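Side-chain contacts in cell division control protein 45 cdc45 putative (Entamoeba histolytica, PDB 6CC2), which probably acts in eukaryotic DNA replication, where Cdc45 proteins associate with the MCM2-7 ring and GINS to form the replicative helicase: residues S270-R275 with L281-S286; G327-K330 with F334-L337. All blocks are in the same frame, centred on the assembly; numbering follows the deposited sequence.

Interaction 1. Residues S270-R275 with L281-S286; sequences SLFHTR and LGIWTS
The indole of Trp284 turns an edge to one face of the Phe272 ring in a T-shaped pair, the phenyl and five-membered ring planes 60° apart and their centroids 4.8 Å from each other. Between the two rings the closest atoms are CD1 of Trp284 and CZ of Phe272, 3.7 Å apart. At the indole's own edge the pyrrole side meets the Phe272 backbone: NE1 of Trp284 donates to O of Phe272 over 2.9 Å, almost in line with the carbonyl, although the N-H itself is bent (144°). One residue thus grips both the ring and the peptide oxygen of Phe272, which fixes the rotation of the indole. Farther along that edge, CG of Arg275 lies 3.8 Å from CH2 of Trp284, while the Arg275 guanidinium bonds to Asn404 and forms a salt bridge with Glu456. Because the phenyl CG stands anti to the backbone N (chi1 -167°), the ring reaches Ile283 too, CD1 to CD1 at 3.7 Å. Leu271 and Leu281 meet through their CD1 methyls, and Phe292 packs on Phe272 and Ile283. This is a local helix-loop closure: after helix 275-281 the chain leaves helical geometry at Gly282, with its positive phi, and folds back on the end of helix 267-273 and on Arg275.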
loop_
_atom_site.group_PDB
_atom_site.type_symbol
_atom_site.label_atom_id
_atom_site.label_comp_id
_atom_site.label_asym_id
_atom_site.label_seq_id
_atom_site.Cartn_x
_atom_site.Cartn_y
_atom_site.Cartn_z
ATOM N N SER A 270 -12.910 -5.698 14.445
ATOM C CA SER A 270 -11.891 -6.197 13.524
ATOM C C SER A 270 -12.532 -7.079 12.468
ATOM O O SER A 270 -12.259 -6.954 11.270
ATOM C CB SER A 270 -10.809 -6.947 14.298
ATOM O OG SER A 270 -9.840 -7.483 13.409
ATOM N N LEU A 271 -13.403 -7.984 12.896
ATOM C CA LEU A 271 -14.064 -8.868 11.941
ATOM C C LEU A 271 -14.923 -8.092 10.957
ATOM O O LEU A 271 -14.892 -8.356 9.754
ATOM C CB LEU A 271 -14.913 -9.902 12.687
ATOM C CG LEU A 271 -15.680 -10.907 11.846
ATOM C CD1 LEU A 271 -14.772 -11.686 10.929
ATOM C CD2 LEU A 271 -16.457 -11.848 12.765
ATOM N N PHE A 272 -15.676 -7.110 11.447
ATOM C CA PHE A 272 -16.588 -6.367 10.572
ATOM C C PHE A 272 -15.836 -5.536 9.541
ATOM O O PHE A 272 -16.369 -5.280 8.460
ATOM C CB PHE A 272 -17.496 -5.471 11.416
ATOM C CG PHE A 272 -18.678 -4.906 10.651
ATOM C CD1 PHE A 272 -19.814 -5.661 10.459
ATOM C CD2 PHE A 272 -18.621 -3.636 10.130
ATOM C CE1 PHE A 272 -20.886 -5.152 9.765
ATOM C CE2 PHE A 272 -19.701 -3.112 9.419
ATOM C CZ PHE A 272 -20.827 -3.879 9.242
ATOM N N HIS A 273 -14.615 -5.117 9.829
ATOM C CA HIS A 273 -13.858 -4.234 8.943
ATOM C C HIS A 273 -12.779 -4.939 8.128
ATOM O O HIS A 273 -12.043 -4.272 7.393
ATOM C CB HIS A 273 -13.250 -3.102 9.760
ATOM C CG HIS A 273 -14.280 -2.182 10.334
ATOM N ND1 HIS A 273 -14.944 -2.451 11.516
ATOM C CD2 HIS A 273 -14.795 -1.011 9.873
ATOM C CE1 HIS A 273 -15.812 -1.484 11.759
ATOM N NE2 HIS A 273 -15.750 -0.606 10.776
ATOM N N THR A 274 -12.661 -6.255 8.233
ATOM C CA THR A 274 -11.747 -7.022 7.387
ATOM C C THR A 274 -12.471 -7.294 6.062
ATOM O O THR A 274 -13.415 -8.077 5.997
ATOM C CB THR A 274 -11.314 -8.305 8.078
ATOM O OG1 THR A 274 -10.650 -7.967 9.322
ATOM C CG2 THR A 274 -10.357 -9.091 7.200
ATOM N N ARG A 275 -12.017 -6.618 5.000
ATOM C CA ARG A 275 -12.845 -6.438 3.829
ATOM C C ARG A 275 -13.178 -7.744 3.130
ATOM O O ARG A 275 -14.320 -7.939 2.700
ATOM C CB ARG A 275 -12.168 -5.459 2.864
ATOM C CG ARG A 275 -11.972 -4.120 3.515
ATOM C CD ARG A 275 -11.307 -3.095 2.615
ATOM N NE ARG A 275 -10.985 -1.907 3.395
ATOM C CZ ARG A 275 -10.346 -0.841 2.919
ATOM N NH1 ARG A 275 -9.955 -0.806 1.646
ATOM N NH2 ARG A 275 -10.083 0.181 3.724
ATOM N N LEU A 281 -18.857 -13.043 4.126
ATOM C CA LEU A 281 -19.911 -13.313 5.093
ATOM C C LEU A 281 -21.197 -12.564 4.791
ATOM O O LEU A 281 -22.217 -12.847 5.423
ATOM C CB LEU A 281 -19.441 -12.957 6.500
ATOM C CG LEU A 281 -18.301 -13.782 7.082
ATOM C CD1 LEU A 281 -17.837 -13.183 8.395
ATOM C CD2 LEU A 281 -18.732 -15.227 7.273
ATOM N N GLY A 282 -21.176 -11.618 3.856
ATOM C CA GLY A 282 -22.386 -10.904 3.499
ATOM C C GLY A 282 -22.910 -9.963 4.566
ATOM O O GLY A 282 -24.099 -9.655 4.580
ATOM N N ILE A 283 -22.032 -9.459 5.444
ATOM C CA ILE A 283 -22.469 -8.623 6.549
ATOM C C ILE A 283 -22.485 -7.145 6.210
ATOM O O ILE A 283 -22.823 -6.325 7.078
ATOM C CB ILE A 283 -21.578 -8.872 7.784
ATOM C CG1 ILE A 283 -20.107 -8.647 7.462
ATOM C CG2 ILE A 283 -21.797 -10.290 8.286
ATOM C CD1 ILE A 283 -19.195 -8.842 8.634
ATOM N N TRP A 284 -22.136 -6.769 4.980
ATOM C CA TRP A 284 -22.225 -5.380 4.543
ATOM C C TRP A 284 -23.479 -5.127 3.712
ATOM O O TRP A 284 -23.564 -4.107 3.024
ATOM C CB TRP A 284 -20.984 -4.988 3.748
ATOM C CG TRP A 284 -19.739 -4.831 4.574
ATOM C CD1 TRP A 284 -19.619 -4.927 5.941
ATOM C CD2 TRP A 284 -18.433 -4.542 4.086
ATOM N NE1 TRP A 284 -18.319 -4.708 6.322
ATOM C CE2 TRP A 284 -17.567 -4.474 5.203
ATOM C CE3 TRP A 284 -17.903 -4.346 2.807
ATOM C CZ2 TRP A 284 -16.216 -4.192 5.075
ATOM C CZ3 TRP A 284 -16.548 -4.073 2.687
ATOM C CH2 TRP A 284 -15.721 -4.006 3.817
ATOM N N THR A 285 -24.417 -6.034 3.745
ATOM C CA THR A 285 -25.658 -5.882 2.998
ATOM C C THR A 285 -26.653 -5.055 3.814
ATOM O O THR A 285 -26.326 -4.502 4.870
ATOM C CB THR A 285 -26.223 -7.253 2.635
ATOM O OG1 THR A 285 -26.383 -8.031 3.827
ATOM C CG2 THR A 285 -25.286 -7.981 1.678
ATOM N N SER A 286 -27.883 -4.933 3.317
ATOM C CA SER A 286 -28.909 -4.209 4.050
ATOM C C SER A 286 -29.203 -4.923 5.366
ATOM O O SER A 286 -29.359 -6.149 5.400
ATOM C CB SER A 286 -30.175 -4.094 3.202
ATOM O OG SER A 286 -30.623 -5.373 2.789
#

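Interaction 2. Residues G327-K330 with F334-L337; sequences GYSK and FENL
Phe334 meets the last turns of helix 315-331 with both its backbone and its ring. Its N donates to O of Ser329 over 2.9 Å, in the carbonyl plane and on a lone pair, with the N-H bent to 140°. The ring turns back against the same residue: CG sits between the backbone N and the carbonyl carbon (chi1 50°), and this torsion sets one face against CA of Ser329, giving a CH-pi contact 3.6 Å from CA to the ring centroid and 20° off the normal. CB of Ser329 lies over the rim, 3.6 Å from CD1 of Phe334, and the far end of the ring brings CZ of Phe334 to 3.9 Å from CB of Tyr328. The Ser329 hydroxyl looks back into its own helix, bonded to O of Glu326, and Tyr328 OH is held by Asp298.

Glu335 follows, its chain bent at chi2; the bend brings the carboxylate against the Ser329 carbonyl, CD of Glu335 3.3 Å from O of Ser329. OE2 comes 3.6 Å from CA of Lys330; it makes no hydrogen bond with the Ser329 carbonyl, since both are acceptors. The Leu337 side chain packs on Met325, Leu259 and Ile277, and its backbone pairs with Gln258. The connection from helix 315-331 to strand 338-344 is thereby folded against the helix end, with the Phe334 ring lodged between that helix and Ile277 and Lys280 of helix 275-281.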
loop_
_atom_site.group_PDB
_atom_site.type_symbol
_atom_site.label_atom_id
_atom_site.label_comp_id
_atom_site.label_asym_id
_atom_site.label_seq_id
_atom_site.Cartn_x
_atom_site.Cartn_y
_atom_site.Cartn_z
ATOM N N GLY A 327 -14.126 -23.287 10.975
ATOM C CA GLY A 327 -15.238 -23.865 10.235
ATOM C C GLY A 327 -15.828 -22.901 9.224
ATOM O O GLY A 327 -16.049 -23.257 8.064
ATOM N N TYR A 328 -16.090 -21.662 9.646
ATOM C CA TYR A 328 -16.635 -20.675 8.713
ATOM C C TYR A 328 -15.723 -20.521 7.497
ATOM O O TYR A 328 -16.196 -20.346 6.372
ATOM C CB TYR A 328 -16.809 -19.320 9.398
ATOM C CG TYR A 328 -17.804 -19.286 10.537
ATOM C CD1 TYR A 328 -18.860 -20.180 10.602
ATOM C CD2 TYR A 328 -17.684 -18.343 11.543
ATOM C CE1 TYR A 328 -19.770 -20.134 11.647
ATOM C CE2 TYR A 328 -18.578 -18.280 12.580
ATOM C CZ TYR A 328 -19.618 -19.181 12.634
ATOM O OH TYR A 328 -20.500 -19.107 13.684
ATOM N N SER A 329 -14.411 -20.602 7.705
ATOM C CA SER A 329 -13.471 -20.336 6.613
ATOM C C SER A 329 -13.576 -21.404 5.533
ATOM O O SER A 329 -13.340 -21.117 4.357
ATOM C CB SER A 329 -12.040 -20.265 7.143
ATOM O OG SER A 329 -11.575 -21.549 7.509
ATOM N N LYS A 330 -13.938 -22.629 5.909
ATOM C CA LYS A 330 -14.127 -23.677 4.914
ATOM C C LYS A 330 -15.484 -23.543 4.233
ATOM O O LYS A 330 -15.602 -23.780 3.028
ATOM C CB LYS A 330 -13.987 -25.059 5.576
ATOM C CG LYS A 330 -12.580 -25.370 6.047
ATOM C CD LYS A 330 -12.511 -26.700 6.797
ATOM C CE LYS A 330 -13.066 -26.581 8.210
ATOM N NZ LYS A 330 -12.996 -27.874 8.956
ATOM N N PHE A 334 -12.746 -18.739 2.860
ATOM C CA PHE A 334 -11.675 -17.794 3.152
ATOM C C PHE A 334 -10.610 -18.480 4.006
ATOM O O PHE A 334 -10.164 -17.969 5.034
ATOM C CB PHE A 334 -12.176 -16.487 3.795
ATOM C CG PHE A 334 -13.100 -16.660 4.988
ATOM C CD1 PHE A 334 -12.593 -16.856 6.254
ATOM C CD2 PHE A 334 -14.477 -16.544 4.839
ATOM C CE1 PHE A 334 -13.425 -16.977 7.346
ATOM C CE2 PHE A 334 -15.321 -16.658 5.916
ATOM C CZ PHE A 334 -14.800 -16.877 7.186
ATOM N N GLU A 335 -10.135 -19.633 3.521
ATOM C CA GLU A 335 -9.100 -20.375 4.236
ATOM C C GLU A 335 -7.789 -19.617 4.304
ATOM O O GLU A 335 -6.985 -19.872 5.210
ATOM C CB GLU A 335 -8.866 -21.728 3.556
ATOM C CG GLU A 335 -10.084 -22.653 3.524
ATOM C CD GLU A 335 -11.015 -22.376 2.345
ATOM O OE1 GLU A 335 -10.847 -21.344 1.656
ATOM O OE2 GLU A 335 -11.923 -23.202 2.108
ATOM N N ASN A 336 -7.539 -18.711 3.347
ATOM C CA ASN A 336 -6.352 -17.853 3.388
ATOM C C ASN A 336 -6.415 -16.825 4.510
ATOM O O ASN A 336 -5.502 -16.000 4.638
ATOM C CB ASN A 336 -6.149 -17.121 2.067
ATOM C CG ASN A 336 -5.511 -17.988 1.012
ATOM O OD1 ASN A 336 -4.894 -19.001 1.317
ATOM N ND2 ASN A 336 -5.666 -17.591 -0.243
ATOM N N LEU A 337 -7.475 -16.826 5.313
ATOM C CA LEU A 337 -7.459 -15.990 6.506
ATOM C C LEU A 337 -6.366 -16.438 7.468
ATOM O O LEU A 337 -5.849 -15.630 8.247
ATOM C CB LEU A 337 -8.812 -16.034 7.188
ATOM C CG LEU A 337 -8.960 -15.182 8.446
ATOM C CD1 LEU A 337 -8.735 -13.719 8.153
ATOM C CD2 LEU A 337 -10.325 -15.420 9.032
#

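Overall arrangement
Coming from the N terminus, the chain runs through helix 267-273, turns directly into helix 275-281, and interaction 1 closes that excursion by bringing 281-286 back onto 270-275. Helices 288-298, 303-306 and 315-331 follow before interaction 2 closes a slightly shorter loop, between the end of helix 315-331 and the approach to strand 338-344. The two closures come in series, neither nested nor crossed. They nevertheless meet in space, their centres about 15 Å apart: CD2 of Leu281 packs 3.9 Å from CE2 of Phe334. Helix 275-281 is therefore the common element, tying interaction 1, which also reaches helix 393-417, to the helix-to-strand connection of interaction 2.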